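Local coordinates for protein L-ribulose 3-epimerase (Mesorhizobium loti, PDB 3VYL) that epimerizes ketoses at C3, interconverting L-ribulose and L-xylulose most efficiently, with a TIM barrel that binds manganese, at residues A[62-74]-A[83-95]. Sequence-based numbering, arbitrary orientation.
Sequences AISIGLPADGDIS and RGVEILNQTIALT
The strand of segment 62-74 runs nearly antiparallel to helix 83-95. Ile63 lies beside Thr95, and further along the segment Gly71 meets Gly84. The short axes lie 8.8 Å apart at an angle of 160°. This is the first half of a beta-alpha-beta unit of the TIM barrel; strand 102-104 completes the unit. Ile63 and Ile65 point outward from the barrel wall onto the helix, while Ser64 faces the other way and hydrogen-bonds Glu36. No hydrogen bond joins the two segments; the packing is mostly apolar. Ile65 CD1 rests on Ile87 CG2 at 3.8 Å and also reaches Thr91 OG1. Leu67 CD2 lies 3.7 Å from Leu88 CD1, the two side chains crossing at about a right angle. Ile87 CD1 touches Pro68 CG. In the loop, Ile73 lays CG2 against the backbone of Gly84 and CD1 against Leu88 CD2. The helix threonines turn their hydroxyls back to the helix. Thr91 (chi1 -49°) has CG2 anti to its backbone N, which presents this methyl to Ile63 CG2, 3.8 Å away. Thr91 OG1 donates to Ile87 O at 2.7 Å, from the carbonyl face opposite Thr91 N. Thr95 OG1 likewise bonds Thr91 O at 2.9 Å and touches Ile63 CG1.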
# COMPACT_ATOMS: atom_id res chain seq x y z
N ALA A 62 19.97 25.29 -6.78
CA ALA A 62 18.77 25.63 -7.54
C ALA A 62 18.08 26.78 -6.82
O ALA A 62 18.22 26.94 -5.61
CB ALA A 62 17.85 24.43 -7.64
N ILE A 63 17.35 27.60 -7.57
CA ILE A 63 16.53 28.62 -6.95
C ILE A 63 15.05 28.38 -7.25
O ILE A 63 14.65 28.18 -8.41
CB ILE A 63 16.95 30.05 -7.36
CG1 ILE A 63 18.47 30.26 -7.25
CG2 ILE A 63 16.19 31.09 -6.55
CD1 ILE A 63 19.03 30.34 -5.84
N SER A 64 14.24 28.40 -6.20
CA SER A 64 12.80 28.28 -6.32
C SER A 64 12.17 29.49 -5.68
O SER A 64 12.63 29.96 -4.65
CB SER A 64 12.31 27.03 -5.59
OG SER A 64 12.49 27.17 -4.19
N ILE A 65 11.11 29.99 -6.30
CA ILE A 65 10.32 31.07 -5.72
C ILE A 65 8.84 30.76 -5.93
O ILE A 65 8.49 29.80 -6.63
CB ILE A 65 10.64 32.44 -6.36
CG1 ILE A 65 10.26 32.45 -7.84
CG2 ILE A 65 12.10 32.81 -6.17
CD1 ILE A 65 10.09 33.83 -8.42
N GLY A 66 7.98 31.58 -5.32
CA GLY A 66 6.55 31.57 -5.61
C GLY A 66 6.17 33.00 -5.91
O GLY A 66 6.34 33.86 -5.05
N LEU A 67 5.66 33.27 -7.11
CA LEU A 67 5.31 34.63 -7.49
C LEU A 67 4.36 35.25 -6.46
O LEU A 67 3.49 34.55 -5.93
CB LEU A 67 4.68 34.69 -8.89
CG LEU A 67 5.59 34.53 -10.13
CD1 LEU A 67 4.78 34.44 -11.41
CD2 LEU A 67 6.60 35.67 -10.22
N PRO A 68 4.56 36.55 -6.14
CA PRO A 68 3.63 37.26 -5.24
C PRO A 68 2.35 37.64 -5.96
O PRO A 68 2.34 37.72 -7.17
CB PRO A 68 4.41 38.52 -4.85
CG PRO A 68 5.35 38.74 -5.98
CD PRO A 68 5.73 37.38 -6.48
N ALA A 69 1.27 37.84 -5.20
CA ALA A 69 0.00 38.31 -5.77
C ALA A 69 0.28 39.63 -6.47
O ALA A 69 -0.33 39.95 -7.49
CB ALA A 69 -1.03 38.48 -4.67
N ASP A 70 1.23 40.36 -5.89
CA ASP A 70 1.79 41.59 -6.44
C ASP A 70 2.43 41.43 -7.83
O ASP A 70 2.45 42.38 -8.62
CB ASP A 70 2.85 42.10 -5.46
CG ASP A 70 3.20 43.54 -5.68
OD1 ASP A 70 2.39 44.25 -6.31
OD2 ASP A 70 4.28 43.97 -5.22
N GLY A 71 2.91 40.23 -8.12
CA GLY A 71 3.56 39.92 -9.35
C GLY A 71 3.02 38.75 -10.11
O GLY A 71 3.78 37.98 -10.59
N ASP A 72 1.72 38.58 -10.23
CA ASP A 72 1.22 37.45 -10.96
C ASP A 72 1.15 37.64 -12.46
O ASP A 72 0.34 38.37 -12.97
CB ASP A 72 -0.15 37.12 -10.43
CG ASP A 72 -0.72 35.93 -11.09
OD1 ASP A 72 -0.17 35.53 -12.09
OD2 ASP A 72 -1.70 35.40 -10.62
N ILE A 73 1.94 36.86 -13.16
CA ILE A 73 2.10 36.94 -14.60
C ILE A 73 0.91 36.48 -15.39
O ILE A 73 0.90 36.57 -16.58
CB ILE A 73 3.32 36.15 -15.09
CG1 ILE A 73 3.20 34.69 -14.78
CG2 ILE A 73 4.57 36.64 -14.42
CD1 ILE A 73 4.40 33.93 -15.25
N SER A 74 -0.05 35.88 -14.72
CA SER A 74 -1.31 35.54 -15.32
C SER A 74 -2.36 36.61 -15.19
O SER A 74 -3.39 36.49 -15.74
CB SER A 74 -1.83 34.26 -14.69
OG SER A 74 -1.71 34.34 -13.31
N ARG A 83 5.41 43.21 -13.34
CA ARG A 83 6.14 42.99 -12.10
C ARG A 83 6.59 41.52 -11.99
O ARG A 83 7.72 41.23 -11.61
CB ARG A 83 5.33 43.46 -10.89
CG ARG A 83 6.09 43.54 -9.56
CD ARG A 83 7.50 44.08 -9.75
NE ARG A 83 8.33 43.92 -8.56
CZ ARG A 83 9.65 43.82 -8.58
NH1 ARG A 83 10.31 43.84 -9.74
NH2 ARG A 83 10.33 43.69 -7.44
N GLY A 84 5.71 40.60 -12.39
CA GLY A 84 6.07 39.19 -12.48
C GLY A 84 7.29 38.93 -13.34
O GLY A 84 8.32 38.44 -12.85
N VAL A 85 7.19 39.28 -14.62
CA VAL A 85 8.31 39.12 -15.55
C VAL A 85 9.61 39.67 -14.96
O VAL A 85 10.65 39.03 -15.06
CB VAL A 85 8.01 39.74 -16.93
CG1 VAL A 85 9.21 39.62 -17.85
CG2 VAL A 85 6.80 39.07 -17.57
N GLU A 86 9.54 40.84 -14.32
CA GLU A 86 10.76 41.42 -13.74
C GLU A 86 11.31 40.63 -12.56
O GLU A 86 12.53 40.57 -12.36
CB GLU A 86 10.57 42.91 -13.39
CG GLU A 86 11.84 43.65 -12.92
CD GLU A 86 13.00 43.63 -13.92
OE1 GLU A 86 12.77 43.46 -15.15
OE2 GLU A 86 14.16 43.80 -13.47
N ILE A 87 10.42 40.01 -11.77
CA ILE A 87 10.86 39.12 -10.69
C ILE A 87 11.50 37.86 -11.29
O ILE A 87 12.54 37.40 -10.82
CB ILE A 87 9.71 38.74 -9.72
CG1 ILE A 87 9.35 39.94 -8.84
CG2 ILE A 87 10.12 37.56 -8.84
CD1 ILE A 87 7.94 39.91 -8.30
N LEU A 88 10.88 37.33 -12.35
CA LEU A 88 11.41 36.19 -13.08
C LEU A 88 12.82 36.44 -13.63
O LEU A 88 13.74 35.64 -13.38
CB LEU A 88 10.45 35.79 -14.20
CG LEU A 88 9.48 34.61 -14.03
CD1 LEU A 88 9.14 34.30 -12.58
CD2 LEU A 88 8.22 34.86 -14.84
N ASN A 89 12.97 37.55 -14.35
CA ASN A 89 14.25 37.94 -14.96
C ASN A 89 15.37 38.08 -13.93
O ASN A 89 16.52 37.70 -14.17
CB ASN A 89 14.11 39.23 -15.76
CG ASN A 89 13.39 39.03 -17.09
OD1 ASN A 89 13.55 38.01 -17.76
ND2 ASN A 89 12.60 40.02 -17.47
N GLN A 90 15.02 38.63 -12.77
CA GLN A 90 15.98 38.83 -11.70
C GLN A 90 16.41 37.49 -11.10
O GLN A 90 17.60 37.24 -10.89
CB GLN A 90 15.40 39.75 -10.63
CG GLN A 90 16.44 40.55 -9.86
CD GLN A 90 15.81 41.61 -8.96
OE1 GLN A 90 14.67 42.03 -9.17
NE2 GLN A 90 16.56 42.03 -7.94
N THR A 91 15.44 36.61 -10.87
CA THR A 91 15.68 35.27 -10.33
C THR A 91 16.61 34.44 -11.22
O THR A 91 17.44 33.67 -10.73
CB THR A 91 14.35 34.51 -10.10
OG1 THR A 91 13.44 35.35 -9.38
CG2 THR A 91 14.58 33.22 -9.29
N ILE A 92 16.44 34.60 -12.53
CA ILE A 92 17.29 33.94 -13.51
C ILE A 92 18.75 34.38 -13.33
O ILE A 92 19.64 33.55 -13.09
CB ILE A 92 16.80 34.19 -14.95
CG1 ILE A 92 15.46 33.48 -15.17
CG2 ILE A 92 17.84 33.71 -15.95
CD1 ILE A 92 14.80 33.78 -16.50
N ALA A 93 18.98 35.69 -13.41
CA ALA A 93 20.31 36.27 -13.22
C ALA A 93 20.92 35.86 -11.87
O ALA A 93 22.14 35.63 -11.78
CB ALA A 93 20.28 37.78 -13.37
N LEU A 94 20.09 35.77 -10.84
CA LEU A 94 20.57 35.23 -9.56
C LEU A 94 21.09 33.79 -9.70
O LEU A 94 22.21 33.49 -9.29
CB LEU A 94 19.49 35.34 -8.48
CG LEU A 94 19.88 34.80 -7.09
CD1 LEU A 94 20.86 35.73 -6.40
CD2 LEU A 94 18.64 34.61 -6.23
N THR A 95 20.28 32.91 -10.30
CA THR A 95 20.64 31.50 -10.49
C THR A 95 21.94 31.39 -11.28
O THR A 95 22.91 30.75 -10.84
CB THR A 95 19.52 30.72 -11.23
OG1 THR A 95 18.28 30.86 -10.52
CG2 THR A 95 19.86 29.24 -11.39